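Local coordinates for protein putative NADP oxidoreductase BF3122 (Bacteroides fragilis, PDB 3D1L) that is a putative NADP-dependent oxidoreductase, probably binding the dinucleotide in a Rossmann-type domain, with its substrate not established, at residues F134-F139 with S160-D165. Numbering follows the deposited sequence.
Sequences FKEIPF and SNRVYD
Two hydrogen bonds grip the hydroxyl of Ser160: OG donates to Ile137 O at 2.5 Å, a short length to which coordinate error may contribute, and accepts from Arg162 N at 2.8 Å. The second bond closes an ST turn. OG stands anti to the backbone N (chi1 170°), which puts it beside the carbonyl carbon and within reach of the amide two residues on. OG approaches Ile137 O tilted 28° out of the carbonyl plane. One residue further along, Asn161 N donates to Lys135 O at 2.8 Å, while a water accepts from Lys135 NZ and donates to Asn161 OD1.

Past the turn the backbones pair in parallel: Phe139 N donates to Arg162 O and Phe139 O accepts from Tyr164 N, both nearly straight (172° at the Tyr164 hydrogen). This pairing sets strand 163-165 beside strand 139-143 at the margin of the mixed Rossmann-type sheet, helix 146-157 making the beta-alpha-beta crossover between them. Phe139 and Val163 point to the same face, Phe139 CB lying 4.2 Å from Val163 CG2, and both touch Ala156 of that helix. The edge of the Phe139 ring meets Ser160 CB through CD2 at 3.9 Å. In the conformer given, Arg162 NH2 forms a salt bridge with Asp204 OD2 of the second subunit.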
loop_
_atom_site.group_PDB
_atom_site.type_symbol
_atom_site.label_atom_id
_atom_site.label_comp_id
_atom_site.label_asym_id
_atom_site.label_seq_id
_atom_site.Cartn_x
_atom_site.Cartn_y
_atom_site.Cartn_z
ATOM N N PHE B 134 -2.769 10.671 -15.664
ATOM C CA PHE B 134 -1.868 11.819 -15.761
ATOM C C PHE B 134 -2.435 13.165 -15.294
ATOM O O PHE B 134 -1.658 14.043 -14.900
ATOM C CB PHE B 134 -1.293 11.936 -17.166
ATOM C CG PHE B 134 0.031 11.285 -17.302
ATOM C CD1 PHE B 134 0.125 9.892 -17.395
ATOM C CD2 PHE B 134 1.189 12.051 -17.277
ATOM C CE1 PHE B 134 1.353 9.283 -17.497
ATOM C CE2 PHE B 134 2.439 11.454 -17.369
ATOM C CZ PHE B 134 2.524 10.070 -17.477
ATOM N N LYS B 135 -3.764 13.321 -15.304
ATOM C CA LYS B 135 -4.378 14.592 -14.896
ATOM C C LYS B 135 -3.892 15.086 -13.533
ATOM O O LYS B 135 -3.679 16.293 -13.347
ATOM C CB LYS B 135 -5.912 14.563 -14.952
ATOM C CG LYS B 135 -6.474 14.487 -16.389
ATOM C CD LYS B 135 -6.323 15.805 -17.163
ATOM C CE LYS B 135 -6.571 15.604 -18.670
ATOM N NZ LYS B 135 -6.524 16.884 -19.437
ATOM N N GLU B 136 -3.676 14.173 -12.594
ATOM C CA GLU B 136 -3.224 14.618 -11.278
ATOM C C GLU B 136 -1.736 14.409 -10.928
ATOM O O GLU B 136 -1.346 14.564 -9.769
ATOM C CB GLU B 136 -4.170 14.116 -10.191
ATOM C CG GLU B 136 -5.480 14.928 -10.175
ATOM C CD GLU B 136 -5.276 16.409 -9.810
ATOM O OE1 GLU B 136 -4.883 16.677 -8.656
ATOM O OE2 GLU B 136 -5.524 17.304 -10.654
ATOM N N ILE B 137 -0.924 14.121 -11.939
ATOM C CA ILE B 137 0.514 13.939 -11.759
ATOM C C ILE B 137 1.281 15.276 -11.717
ATOM O O ILE B 137 1.249 16.058 -12.675
ATOM C CB ILE B 137 1.130 12.938 -12.812
ATOM C CG1 ILE B 137 0.428 11.566 -12.695
ATOM C CG2 ILE B 137 2.622 12.770 -12.570
ATOM C CD1 ILE B 137 0.894 10.496 -13.698
ATOM N N PRO B 138 1.954 15.556 -10.591
ATOM C CA PRO B 138 2.862 16.712 -10.585
ATOM C C PRO B 138 3.939 16.582 -11.684
ATOM O O PRO B 138 4.697 15.600 -11.709
ATOM C CB PRO B 138 3.507 16.656 -9.195
ATOM C CG PRO B 138 2.607 15.785 -8.367
ATOM C CD PRO B 138 1.923 14.844 -9.296
ATOM N N PHE B 139 3.980 17.556 -12.589
ATOM C CA PHE B 139 4.912 17.547 -13.707
ATOM C C PHE B 139 5.853 18.750 -13.531
ATOM O O PHE B 139 5.412 19.878 -13.660
ATOM C CB PHE B 139 4.108 17.757 -14.983
ATOM C CG PHE B 139 4.400 16.804 -16.075
ATOM C CD1 PHE B 139 5.630 16.791 -16.710
ATOM C CD2 PHE B 139 3.402 15.960 -16.529
ATOM C CE1 PHE B 139 5.859 15.924 -17.756
ATOM C CE2 PHE B 139 3.617 15.100 -17.581
ATOM C CZ PHE B 139 4.829 15.070 -18.199
ATOM N N SER B 160 -1.492 16.917 -17.693
ATOM C CA SER B 160 -1.630 17.106 -16.269
ATOM C C SER B 160 -2.195 18.501 -15.937
ATOM O O SER B 160 -1.859 19.501 -16.595
ATOM C CB SER B 160 -0.254 16.961 -15.618
ATOM O OG SER B 160 -0.275 17.361 -14.246
ATOM N N ASN B 161 -3.031 18.564 -14.907
ATOM C CA ASN B 161 -3.458 19.849 -14.329
ATOM C C ASN B 161 -2.496 20.393 -13.278
ATOM O O ASN B 161 -2.795 21.410 -12.656
ATOM C CB ASN B 161 -4.815 19.694 -13.649
ATOM C CG ASN B 161 -5.907 19.298 -14.611
ATOM O OD1 ASN B 161 -5.944 19.756 -15.751
ATOM N ND2 ASN B 161 -6.824 18.448 -14.144
ATOM N N ARG B 162 -1.380 19.689 -13.057
ATOM C CA ARG B 162 -0.405 20.073 -12.033
ATOM C C ARG B 162 0.986 20.243 -12.626
ATOM O O ARG B 162 1.898 19.468 -12.352
ATOM C CB ARG B 162 -0.388 19.064 -10.874
ATOM C CG ARG B 162 -1.425 19.334 -9.778
ATOM C CD ARG B 162 -1.155 18.463 -8.540
ATOM N NE ARG B 162 -1.794 18.971 -7.323
ATOM C CZ ARG B 162 -1.156 19.559 -6.312
ATOM N NH1 ARG B 162 0.163 19.724 -6.339
ATOM N NH2 ARG B 162 -1.843 19.984 -5.259
ATOM N N VAL B 163 1.148 21.277 -13.426
ATOM C CA VAL B 163 2.398 21.523 -14.163
ATOM C C VAL B 163 3.149 22.667 -13.483
ATOM O O VAL B 163 2.597 23.750 -13.321
ATOM C CB VAL B 163 2.065 21.848 -15.658
ATOM C CG1 VAL B 163 3.329 22.289 -16.503
ATOM C CG2 VAL B 163 1.386 20.639 -16.273
ATOM N N TYR B 164 4.382 22.418 -13.055
ATOM C CA TYR B 164 5.103 23.395 -12.241
ATOM C C TYR B 164 6.479 23.656 -12.809
ATOM O O TYR B 164 7.111 22.742 -13.340
ATOM C CB TYR B 164 5.266 22.901 -10.804
ATOM C CG TYR B 164 3.970 22.536 -10.123
ATOM C CD1 TYR B 164 3.011 23.501 -9.854
ATOM C CD2 TYR B 164 3.700 21.212 -9.762
ATOM C CE1 TYR B 164 1.825 23.170 -9.237
ATOM C CE2 TYR B 164 2.506 20.867 -9.134
ATOM C CZ TYR B 164 1.581 21.854 -8.877
ATOM O OH TYR B 164 0.407 21.537 -8.248
ATOM N N ASP B 165 6.923 24.909 -12.720
ATOM C CA ASP B 165 8.311 25.257 -12.993
ATOM C C ASP B 165 9.074 24.926 -11.730
ATOM O O ASP B 165 8.715 25.379 -10.629
ATOM C CB ASP B 165 8.451 26.761 -13.217
ATOM C CG ASP B 165 7.784 27.239 -14.488
ATOM O OD1 ASP B 165 8.352 27.010 -15.561
ATOM O OD2 ASP B 165 6.701 27.867 -14.416
HETATM O O HOH W 1 -4.890 18.759 -18.186
#